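Local coordinates for putative phosphoribosyltransferase (Neisseria gonorrhoeae, PDB 5VOG), which is probably a phosphoribosyltransferase of the type I family and binds the alarmone ppGpp (guanosine-5',3'-tetraphosphate), at residues E29-A34 against P150-I155; P62-T67 against Q87-V92; V133-I138 against W160-P165. All coordinates share one frame; numbering follows the deposited sequence.

Contact 1: E29-A34 against P150-I155; sequences EKIRNA and PYFSGI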
loop_
_atom_site.group_PDB
_atom_site.type_symbol
_atom_site.label_atom_id
_atom_site.label_comp_id
_atom_site.label_asym_id
_atom_site.label_seq_id
_atom_site.Cartn_x
_atom_site.Cartn_y
_atom_site.Cartn_z
ATOM N N GLU A 29 11.366 -15.468 -2.429
ATOM C CA GLU A 29 12.277 -16.605 -2.360
ATOM C C GLU A 29 13.717 -16.174 -2.609
ATOM O O GLU A 29 14.642 -16.676 -1.957
ATOM C CB GLU A 29 11.854 -17.684 -3.358
ATOM C CG GLU A 29 12.764 -18.910 -3.390
ATOM C CD GLU A 29 12.604 -19.806 -2.172
ATOM O OE1 GLU A 29 11.787 -19.483 -1.283
ATOM O OE2 GLU A 29 13.296 -20.846 -2.109
ATOM N N LYS A 30 13.930 -15.241 -3.544
ATOM C CA LYS A 30 15.277 -14.712 -3.764
ATOM C C LYS A 30 15.819 -14.056 -2.501
ATOM O O LYS A 30 16.994 -14.231 -2.148
ATOM C CB LYS A 30 15.276 -13.686 -4.897
ATOM C CG LYS A 30 14.919 -14.195 -6.276
ATOM C CD LYS A 30 15.049 -13.061 -7.305
ATOM C CE LYS A 30 14.582 -13.502 -8.687
ATOM N NZ LYS A 30 14.824 -12.472 -9.741
ATOM N N ILE A 31 14.977 -13.275 -1.824
ATOM C CA ILE A 31 15.387 -12.600 -0.596
ATOM C C ILE A 31 15.733 -13.623 0.477
ATOM O O ILE A 31 16.794 -13.555 1.109
ATOM C CB ILE A 31 14.272 -11.643 -0.132
ATOM C CG1 ILE A 31 14.105 -10.510 -1.151
ATOM C CG2 ILE A 31 14.578 -11.099 1.263
ATOM C CD1 ILE A 31 12.772 -9.753 -1.051
ATOM N N ARG A 32 14.850 -14.603 0.680
ATOM C CA ARG A 32 15.077 -15.606 1.715
ATOM C C ARG A 32 16.367 -16.376 1.478
ATOM O O ARG A 32 17.053 -16.747 2.436
ATOM C CB ARG A 32 13.886 -16.565 1.777
ATOM N N ASN A 33 16.720 -16.614 0.218
ATOM C CA ASN A 33 17.912 -17.388 -0.102
ATOM C C ASN A 33 19.206 -16.609 0.095
ATOM O O ASN A 33 20.279 -17.225 0.126
ATOM C CB ASN A 33 17.826 -17.897 -1.541
ATOM C CG ASN A 33 16.826 -19.028 -1.697
ATOM O OD1 ASN A 33 16.434 -19.665 -0.717
ATOM N ND2 ASN A 33 16.413 -19.287 -2.932
ATOM N N ALA A 34 19.135 -15.283 0.239
ATOM C CA ALA A 34 20.331 -14.475 0.443
ATOM C C ALA A 34 20.811 -14.469 1.889
ATOM O O ALA A 34 21.929 -14.011 2.150
ATOM C CB ALA A 34 20.086 -13.041 -0.023
ATOM N N PRO A 150 22.174 -4.685 -0.306
ATOM C CA PRO A 150 21.684 -5.815 -1.103
ATOM C C PRO A 150 20.525 -5.383 -1.988
ATOM O O PRO A 150 19.665 -4.600 -1.582
ATOM C CB PRO A 150 21.238 -6.833 -0.046
ATOM C CG PRO A 150 22.004 -6.464 1.187
ATOM C CD PRO A 150 22.156 -4.970 1.139
ATOM N N TYR A 151 20.508 -5.901 -3.207
ATOM C CA TYR A 151 19.524 -5.532 -4.213
ATOM C C TYR A 151 18.870 -6.781 -4.784
ATOM O O TYR A 151 19.553 -7.746 -5.149
ATOM C CB TYR A 151 20.180 -4.712 -5.334
ATOM C CG TYR A 151 19.277 -4.369 -6.504
ATOM C CD1 TYR A 151 18.737 -3.097 -6.640
ATOM C CD2 TYR A 151 18.997 -5.307 -7.495
ATOM C CE1 TYR A 151 17.917 -2.778 -7.714
ATOM C CE2 TYR A 151 18.178 -5.003 -8.563
ATOM C CZ TYR A 151 17.654 -3.735 -8.677
ATOM O OH TYR A 151 16.851 -3.443 -9.753
ATOM N N PHE A 152 17.542 -6.736 -4.898
ATOM C CA PHE A 152 16.764 -7.823 -5.471
ATOM C C PHE A 152 15.715 -7.243 -6.405
ATOM O O PHE A 152 15.051 -6.264 -6.065
ATOM C CB PHE A 152 16.064 -8.656 -4.387
ATOM C CG PHE A 152 16.989 -9.147 -3.309
ATOM C CD1 PHE A 152 17.626 -10.374 -3.427
ATOM C CD2 PHE A 152 17.217 -8.382 -2.178
ATOM C CE1 PHE A 152 18.488 -10.827 -2.434
ATOM C CE2 PHE A 152 18.069 -8.825 -1.179
ATOM C CZ PHE A 152 18.709 -10.051 -1.308
ATOM N N SER A 153 15.550 -7.851 -7.567
ATOM C CA SER A 153 14.430 -7.515 -8.424
ATOM C C SER A 153 13.634 -8.772 -8.736
ATOM O O SER A 153 14.188 -9.868 -8.839
ATOM C CB SER A 153 14.885 -6.828 -9.715
ATOM O OG SER A 153 15.744 -7.664 -10.473
ATOM N N GLY A 154 12.322 -8.611 -8.859
ATOM C CA GLY A 154 11.476 -9.744 -9.166
ATOM C C GLY A 154 11.793 -10.349 -10.517
ATOM O O GLY A 154 12.093 -11.542 -10.614
ATOM N N ILE A 155 11.704 -9.535 -11.567
ATOM C CA ILE A 155 12.166 -9.901 -12.899
ATOM C C ILE A 155 12.855 -8.690 -13.508
ATOM O O ILE A 155 12.552 -7.543 -13.168
ATOM C CB ILE A 155 11.025 -10.371 -13.827
ATOM C CG1 ILE A 155 9.911 -9.320 -13.877
ATOM C CG2 ILE A 155 10.478 -11.722 -13.383
ATOM C CD1 ILE A 155 8.897 -9.570 -14.965
#
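The last turn of helix 17-33, with K30 and I31, and the following A34 run nearly antiparallel to the strand that holds F152, at 154° between the local axes and 9.0 Å at their closest approach. I31 and F152 sit opposite one another, their CA atoms 7.0 Å apart. This is helix-on-sheet packing of the alpha/beta type I phosphoribosyltransferase fold. It sets the helix against strand 151-157, and I31 also touches A132 of the adjoining strand 129-133.

F152 makes the largest single contribution to the interface. Its CB points toward the helix, and with CG anti to the carbonyl carbon (chi1 -53°), F152 CG comes 3.9 Å from I31 CG1. That I31 CG1 sits over one face of the ring in a CH-pi contact, 4.0 Å from the F152 centroid and displaced toward the rim. A34 meets the same ring at its edge, close to the ring plane, with its CB 3.5 Å from F152 CZ. K30 O approaches F152 CE1 obliquely.

The long arm of K30 is extended beyond CG and reaches with its amine to the corner at G154. There NZ donates to two successive main-chain carbonyls. It lies nearly in line with the C=O bond of S153, 2.8 Å from S153 O, and stands above the carbonyl plane of the next residue, with K30 NZ 3.0 Å from G154 O.

Contact 2: P62-T67 against Q87-V92; sequences PIYAVT and QWLDPV. With MG (magnesium ion), chain F.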
loop_
_atom_site.group_PDB
_atom_site.type_symbol
_atom_site.label_atom_id
_atom_site.label_comp_id
_atom_site.label_asym_id
_atom_site.label_seq_id
_atom_site.Cartn_x
_atom_site.Cartn_y
_atom_site.Cartn_z
ATOM N N PRO A 62 6.379 -6.279 9.265
ATOM C CA PRO A 62 5.537 -5.080 9.127
ATOM C C PRO A 62 6.011 -4.150 8.022
ATOM O O PRO A 62 7.208 -4.064 7.721
ATOM C CB PRO A 62 5.665 -4.399 10.495
ATOM C CG PRO A 62 6.959 -4.931 11.068
ATOM C CD PRO A 62 7.045 -6.346 10.578
ATOM N N ILE A 63 5.055 -3.411 7.450
ATOM C CA ILE A 63 5.320 -2.459 6.376
ATOM C C ILE A 63 5.248 -1.050 6.948
ATOM O O ILE A 63 4.164 -0.561 7.285
ATOM C CB ILE A 63 4.324 -2.597 5.216
ATOM C CG1 ILE A 63 4.268 -4.026 4.680
ATOM C CG2 ILE A 63 4.655 -1.588 4.114
ATOM C CD1 ILE A 63 3.006 -4.259 3.855
ATOM N N TYR A 64 6.389 -0.379 7.020
ATOM C CA TYR A 64 6.436 1.059 7.227
ATOM C C TYR A 64 6.379 1.754 5.868
ATOM O O TYR A 64 6.583 1.129 4.825
ATOM C CB TYR A 64 7.703 1.447 8.002
ATOM C CG TYR A 64 7.684 0.942 9.434
ATOM C CD1 TYR A 64 7.311 1.780 10.480
ATOM C CD2 TYR A 64 8.015 -0.383 9.737
ATOM C CE1 TYR A 64 7.269 1.318 11.794
ATOM C CE2 TYR A 64 7.983 -0.852 11.038
ATOM C CZ TYR A 64 7.603 -0.003 12.066
ATOM O OH TYR A 64 7.570 -0.478 13.359
ATOM N N ALA A 65 6.086 3.057 5.875
ATOM C CA ALA A 65 5.851 3.750 4.613
ATOM C C ALA A 65 6.526 5.113 4.566
ATOM O O ALA A 65 6.539 5.857 5.549
ATOM C CB ALA A 65 4.353 3.933 4.350
ATOM N N VAL A 66 7.092 5.426 3.402
ATOM C CA VAL A 66 7.474 6.777 3.023
ATOM C C VAL A 66 6.845 7.013 1.659
ATOM O O VAL A 66 6.489 6.067 0.957
ATOM C CB VAL A 66 9.010 6.980 2.964
ATOM C CG1 VAL A 66 9.653 6.640 4.310
ATOM C CG2 VAL A 66 9.622 6.140 1.837
ATOM N N THR A 67 6.687 8.283 1.284
ATOM C CA THR A 67 6.237 8.585 -0.070
ATOM C C THR A 67 7.086 9.713 -0.631
ATOM O O THR A 67 7.417 10.673 0.074
ATOM C CB THR A 67 4.736 8.960 -0.140
ATOM O OG1 THR A 67 3.937 7.795 0.087
ATOM C CG2 THR A 67 4.365 9.529 -1.523
ATOM N N GLN A 87 5.887 12.151 2.465
ATOM C CA GLN A 87 5.766 11.635 3.820
ATOM C C GLN A 87 7.039 10.875 4.154
ATOM O O GLN A 87 7.560 10.134 3.315
ATOM C CB GLN A 87 4.560 10.700 3.975
ATOM C CG GLN A 87 4.423 10.162 5.400
ATOM C CD GLN A 87 3.226 9.263 5.598
ATOM O OE1 GLN A 87 2.377 9.127 4.705
ATOM N NE2 GLN A 87 3.134 8.658 6.787
ATOM N N TRP A 88 7.538 11.039 5.376
ATOM C CA TRP A 88 8.761 10.355 5.761
ATOM C C TRP A 88 8.603 9.747 7.146
ATOM O O TRP A 88 7.618 9.991 7.854
ATOM C CB TRP A 88 9.973 11.297 5.709
ATOM C CG TRP A 88 11.249 10.557 5.494
ATOM C CD1 TRP A 88 12.234 10.314 6.415
ATOM C CD2 TRP A 88 11.659 9.911 4.289
ATOM N NE1 TRP A 88 13.239 9.569 5.844
ATOM C CE2 TRP A 88 12.913 9.309 4.539
ATOM C CE3 TRP A 88 11.095 9.795 3.016
ATOM C CZ2 TRP A 88 13.618 8.604 3.557
ATOM C CZ3 TRP A 88 11.790 9.091 2.040
ATOM C CH2 TRP A 88 13.039 8.501 2.318
ATOM N N LEU A 89 9.572 8.899 7.498
ATOM C CA LEU A 89 9.659 8.285 8.823
ATOM C C LEU A 89 10.465 9.221 9.705
ATOM O O LEU A 89 11.690 9.130 9.775
ATOM C CB LEU A 89 10.314 6.912 8.749
ATOM C CG LEU A 89 9.446 5.732 8.351
ATOM C CD1 LEU A 89 10.329 4.529 8.098
ATOM C CD2 LEU A 89 8.437 5.429 9.441
ATOM N N ASP A 90 9.767 10.139 10.370
ATOM C CA ASP A 90 10.359 11.155 11.240
ATOM C C ASP A 90 9.750 11.073 12.630
ATOM O O ASP A 90 8.555 11.387 12.792
ATOM C CB ASP A 90 10.117 12.559 10.683
ATOM C CG ASP A 90 10.781 12.784 9.360
ATOM O OD1 ASP A 90 11.928 12.329 9.192
ATOM O OD2 ASP A 90 10.151 13.423 8.488
ATOM N N PRO A 91 10.489 10.639 13.657
ATOM C CA PRO A 91 11.779 9.957 13.587
ATOM C C PRO A 91 11.556 8.499 13.231
ATOM O O PRO A 91 10.410 8.046 13.238
ATOM C CB PRO A 91 12.319 10.088 15.011
ATOM C CG PRO A 91 11.086 10.071 15.850
ATOM C CD PRO A 91 10.059 10.844 15.052
ATOM N N VAL A 92 12.620 7.769 12.945
ATOM C CA VAL A 92 12.479 6.315 12.838
ATOM C C VAL A 92 12.122 5.751 14.210
ATOM O O VAL A 92 12.781 6.101 15.210
ATOM C CB VAL A 92 13.766 5.691 12.306
ATOM C CG1 VAL A 92 13.676 4.174 12.367
ATOM C CG2 VAL A 92 14.016 6.144 10.875
HETATM MG MG MG F . 13.976 12.474 9.664
HETATM O O HOH W 1 2.495 7.692 2.227
HETATM O O HOH W 2 13.987 10.205 9.712
HETATM O O HOH W 3 15.110 12.154 7.543
HETATM O O HOH W 4 13.158 13.161 11.773
HETATM O O HOH W 5 13.484 14.448 9.569
#
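V66 and T67 meet Q87 and W88 at the base of the long beta-hairpin formed by strands 63-75 and 78-85. T67 and Q87 make an antiparallel hydrogen-bonded pair, T67 N to Q87 O at 2.9 Å and Q87 N to T67 O at 3.2 Å. Beyond this pair residues 88-92 leave the sheet as a loop.

The V66 side chain lies beside W88, the two pointing the same way. Its CB touches W88 CE3 at 3.5 Å and also meets Q87 O. From there the branches divide. CG1, anti to the carbonyl carbon, sits over one face of the indole, 3.9 Å from the centroid of the W88 six-membered ring, and it also touches L89 CG. CG2 rests against W88 CZ3 at 3.7 Å. Helix 112-121 also packs on W88, through C117, E120 and L121.

On the side of the sheet shared by T67 and Q87, a water links T67 OG1 to Q87 OE1, while Q87 NE2 donates to A65 O of the second subunit, placing the hairpin base at the dimer interface. Farther along the loop, D90 OD1 binds a magnesium ion at 2.1 Å, alongside four waters.

Contact 3: V133-I138 against W160-P165; sequences VLHEKI and WWINYP. With G4P (guanosine-5',3'-tetraphosphate), chain D.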
loop_
_atom_site.group_PDB
_atom_site.type_symbol
_atom_site.label_atom_id
_atom_site.label_comp_id
_atom_site.label_asym_id
_atom_site.label_seq_id
_atom_site.Cartn_x
_atom_site.Cartn_y
_atom_site.Cartn_z
ATOM N N VAL A 133 12.741 -4.551 -5.648
ATOM C CA VAL A 133 11.851 -3.929 -6.620
ATOM C C VAL A 133 11.162 -5.019 -7.424
ATOM O O VAL A 133 11.740 -6.076 -7.694
ATOM C CB VAL A 133 12.581 -2.944 -7.557
ATOM C CG1 VAL A 133 12.995 -1.713 -6.803
ATOM C CG2 VAL A 133 13.794 -3.606 -8.207
ATOM N N LEU A 134 9.906 -4.764 -7.784
ATOM C CA LEU A 134 9.152 -5.733 -8.569
ATOM C C LEU A 134 9.765 -5.914 -9.955
ATOM O O LEU A 134 10.060 -7.043 -10.376
ATOM C CB LEU A 134 7.692 -5.278 -8.656
ATOM C CG LEU A 134 6.760 -5.932 -9.680
ATOM C CD1 LEU A 134 6.578 -7.417 -9.408
ATOM C CD2 LEU A 134 5.407 -5.221 -9.653
ATOM N N HIS A 135 9.986 -4.809 -10.669
ATOM C CA HIS A 135 10.467 -4.820 -12.045
ATOM C C HIS A 135 11.733 -3.993 -12.166
ATOM O O HIS A 135 11.752 -2.822 -11.768
ATOM C CB HIS A 135 9.411 -4.251 -12.986
ATOM C CG HIS A 135 8.179 -5.083 -13.069
ATOM N ND1 HIS A 135 6.912 -4.542 -13.021
ATOM C CD2 HIS A 135 8.020 -6.418 -13.223
ATOM C CE1 HIS A 135 6.024 -5.513 -13.134
ATOM N NE2 HIS A 135 6.671 -6.660 -13.264
ATOM N N GLU A 136 12.772 -4.591 -12.752
ATOM C CA GLU A 136 14.036 -3.915 -13.029
ATOM C C GLU A 136 14.167 -3.720 -14.535
ATOM O O GLU A 136 14.363 -4.690 -15.274
ATOM C CB GLU A 136 15.214 -4.719 -12.487
ATOM C CG GLU A 136 16.557 -4.126 -12.866
ATOM C CD GLU A 136 17.729 -4.984 -12.428
ATOM O OE1 GLU A 136 17.516 -6.089 -11.878
ATOM O OE2 GLU A 136 18.876 -4.546 -12.637
ATOM N N LYS A 137 14.080 -2.472 -14.991
ATOM C CA LYS A 137 14.265 -2.183 -16.407
ATOM C C LYS A 137 15.747 -2.111 -16.754
ATOM O O LYS A 137 16.531 -1.462 -16.054
ATOM C CB LYS A 137 13.598 -0.872 -16.789
ATOM C CG LYS A 137 12.095 -0.881 -16.727
ATOM C CD LYS A 137 11.640 0.470 -17.232
ATOM C CE LYS A 137 10.174 0.595 -17.322
ATOM N NZ LYS A 137 9.851 1.925 -17.898
ATOM N N ILE A 138 16.118 -2.761 -17.853
ATOM C CA ILE A 138 17.497 -2.772 -18.335
ATOM C C ILE A 138 17.688 -1.546 -19.223
ATOM O O ILE A 138 17.231 -1.508 -20.366
ATOM C CB ILE A 138 17.827 -4.065 -19.074
ATOM C CG1 ILE A 138 17.573 -5.265 -18.157
ATOM C CG2 ILE A 138 19.267 -4.011 -19.568
ATOM C CD1 ILE A 138 18.148 -5.111 -16.753
ATOM N N TRP A 160 10.785 -1.130 -21.716
ATOM C CA TRP A 160 9.427 -1.009 -22.217
ATOM C C TRP A 160 8.587 -0.262 -21.197
ATOM O O TRP A 160 8.903 -0.241 -20.005
ATOM C CB TRP A 160 8.790 -2.380 -22.464
ATOM C CG TRP A 160 9.440 -3.213 -23.530
ATOM C CD1 TRP A 160 10.476 -2.861 -24.344
ATOM C CD2 TRP A 160 9.077 -4.546 -23.889
ATOM N NE1 TRP A 160 10.780 -3.903 -25.193
ATOM C CE2 TRP A 160 9.934 -4.948 -24.932
ATOM C CE3 TRP A 160 8.104 -5.441 -23.432
ATOM C CZ2 TRP A 160 9.849 -6.205 -25.523
ATOM C CZ3 TRP A 160 8.023 -6.691 -24.021
ATOM C CH2 TRP A 160 8.889 -7.060 -25.052
ATOM N N TRP A 161 7.487 0.327 -21.656
ATOM C CA TRP A 161 6.556 0.938 -20.720
ATOM C C TRP A 161 5.669 -0.141 -20.116
ATOM O O TRP A 161 4.976 -0.867 -20.840
ATOM C CB TRP A 161 5.706 2.010 -21.388
ATOM C CG TRP A 161 4.944 2.767 -20.349
ATOM C CD1 TRP A 161 3.617 2.652 -20.045
ATOM C CD2 TRP A 161 5.487 3.723 -19.435
ATOM N NE1 TRP A 161 3.299 3.496 -19.006
ATOM C CE2 TRP A 161 4.429 4.165 -18.614
ATOM C CE3 TRP A 161 6.766 4.256 -19.235
ATOM C CZ2 TRP A 161 4.608 5.121 -17.612
ATOM C CZ3 TRP A 161 6.944 5.204 -18.238
ATOM C CH2 TRP A 161 5.871 5.625 -17.440
ATOM N N ILE A 162 5.690 -0.241 -18.796
ATOM C CA ILE A 162 4.914 -1.242 -18.075
ATOM C C ILE A 162 3.582 -0.634 -17.671
ATOM O O ILE A 162 3.539 0.425 -17.030
ATOM C CB ILE A 162 5.680 -1.749 -16.844
ATOM C CG1 ILE A 162 7.008 -2.383 -17.266
ATOM C CG2 ILE A 162 4.821 -2.720 -16.046
ATOM C CD1 ILE A 162 7.967 -2.615 -16.092
ATOM N N ASN A 163 2.493 -1.303 -18.041
ATOM C CA ASN A 163 1.150 -0.888 -17.643
ATOM C C ASN A 163 0.697 -1.765 -16.485
ATOM O O ASN A 163 0.519 -2.977 -16.650
ATOM C CB ASN A 163 0.196 -0.981 -18.827
ATOM C CG ASN A 163 0.583 -0.043 -19.936
ATOM O OD1 ASN A 163 0.279 1.142 -19.882
ATOM N ND2 ASN A 163 1.302 -0.559 -20.933
ATOM N N TYR A 164 0.532 -1.148 -15.297
ATOM C CA TYR A 164 0.163 -1.846 -14.075
ATOM C C TYR A 164 -1.348 -1.977 -13.957
ATOM O O TYR A 164 -2.087 -1.074 -14.353
ATOM C CB TYR A 164 0.716 -1.110 -12.850
ATOM C CG TYR A 164 2.215 -1.249 -12.782
ATOM C CD1 TYR A 164 2.788 -2.443 -12.382
ATOM C CD2 TYR A 164 3.056 -0.213 -13.184
ATOM C CE1 TYR A 164 4.163 -2.602 -12.348
ATOM C CE2 TYR A 164 4.435 -0.359 -13.155
ATOM C CZ TYR A 164 4.980 -1.564 -12.744
ATOM O OH TYR A 164 6.353 -1.735 -12.723
ATOM N N PRO A 165 -1.817 -3.092 -13.396
ATOM C CA PRO A 165 -3.269 -3.274 -13.261
ATOM C C PRO A 165 -3.906 -2.254 -12.333
ATOM O O PRO A 165 -5.099 -1.948 -12.479
ATOM C CB PRO A 165 -3.390 -4.704 -12.715
ATOM C CG PRO A 165 -2.086 -4.947 -11.994
ATOM C CD PRO A 165 -1.045 -4.197 -12.794
HETATM P PB G4P D . 13.302 4.470 -9.494
HETATM O O1B G4P D . 14.185 5.292 -8.699
HETATM O O2B G4P D . 13.945 3.837 -10.749
HETATM O O3B G4P D . 12.644 3.355 -8.621
HETATM O O3A G4P D . 12.030 5.302 -9.974
HETATM P PA G4P D . 11.921 6.646 -10.815
HETATM O O1A G4P D . 12.312 7.820 -10.005
HETATM O O2A G4P D . 12.680 6.495 -12.108
HETATM O "O5'" G4P D . 10.350 6.624 -11.177
HETATM C "C5'" G4P D . 9.600 7.823 -11.453
HETATM C "C4'" G4P D . 8.182 7.425 -11.766
HETATM O "O4'" G4P D . 8.124 6.770 -13.045
HETATM C "C3'" G4P D . 7.556 6.455 -10.760
HETATM O "O3'" G4P D . 6.364 7.062 -10.216
HETATM C "C2'" G4P D . 7.210 5.199 -11.564
HETATM O "O2'" G4P D . 5.984 4.582 -11.173
HETATM C "C1'" G4P D . 7.142 5.760 -12.983
HETATM N N9 G4P D . 7.478 4.753 -13.991
HETATM C C8 G4P D . 8.723 4.463 -14.481
HETATM N N7 G4P D . 8.714 3.496 -15.369
HETATM C C5 G4P D . 7.380 3.129 -15.464
HETATM C C6 G4P D . 6.727 2.145 -16.271
HETATM O O6 G4P D . 7.244 1.378 -17.087
HETATM N N1 G4P D . 5.361 2.123 -16.062
HETATM C C2 G4P D . 4.683 2.933 -15.189
HETATM N N2 G4P D . 3.357 2.788 -15.131
HETATM N N3 G4P D . 5.277 3.852 -14.433
HETATM C C4 G4P D . 6.610 3.898 -14.619
HETATM P PC G4P D . 6.399 8.077 -9.004
HETATM O O1C G4P D . 6.738 9.450 -9.469
HETATM O O2C G4P D . 7.372 7.481 -8.023
HETATM O O3C G4P D . 4.935 8.006 -8.379
HETATM P PD G4P D . 4.101 6.875 -7.625
HETATM O O1D G4P D . 5.093 5.848 -7.189
HETATM O O2D G4P D . 3.422 7.595 -6.437
HETATM O O3D G4P D . 3.078 6.397 -8.622
#
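H135, K137, I162 and Y164 form a buried contact between two strands of different sheets, with the guanine of the bound tetraphosphate held by residues of both. Strand 135-137 belongs to the large mixed sheet and strand 161-163 pairs with strand 12-14; their directions differ by 160°.

H135 and Y164 reach toward each other tip to tip. H135 ND1 and Y164 OH share a nearly straight hydrogen bond of 2.9 Å, in which either may be the donor. The two rings meet rim to rim, with planes 26° apart. L134 CG covers the centre of one face of the imidazole, and L134 CD2 lies 4.0 Å from Y164 CE1. I162 CD1 packs obliquely against the same histidine.

The two-stranded sheet probably corresponds to the hood of type I phosphoribosyltransferases, the part that typically recognises the nucleobase, and the arrangement here is consistent with that role. Beyond CG, K137 is fully extended, and its NZ donates to both acceptors on the purine's Hoogsteen edge, O6 of the tetraphosphate at 2.8 Å and N7 at 3.2 Å. The same amine forms a salt bridge with D109. O6 has a second donor in I162 N, also at 2.8 Å, so both segments grip this one atom; the lysine charge would probably polarise the carbonyl. I162 O in turn accepts from guanine N1 at 2.7 Å and N2 at 3.0 Å. The W161 indole presents one face to the base, guanine N1 standing 3.3 Å above the centre of its plane. The exocyclic N2 of the tetraphosphate also comes to the edge of the Y164 ring, beside CD2.

How the contacts relate
All three contacts reach the same mixed sheet. Strand 151-157 lies between strands 129-133 and 135-137, and contacts 1 and 3 touch there: S153 OG is 2.8 Å from E136 OE1 of the latter, and G154 N 2.9 Å from V133 O of the former, both probable hydrogen bonds. Contact 3 holds the base directly, whereas in contact 1 the S153 side chain is about 10 Å from the tetraphosphate. Contact 2 lies across the chain's centre from contact 3, nearest atoms about 12 Å apart, yet its T67 side chain comes within about 5 Å of a bound tetraphosphate. Along the sequence, contact 2 is nested inside the loop closed by contact 1, whereas contacts 1 and 3 alternate.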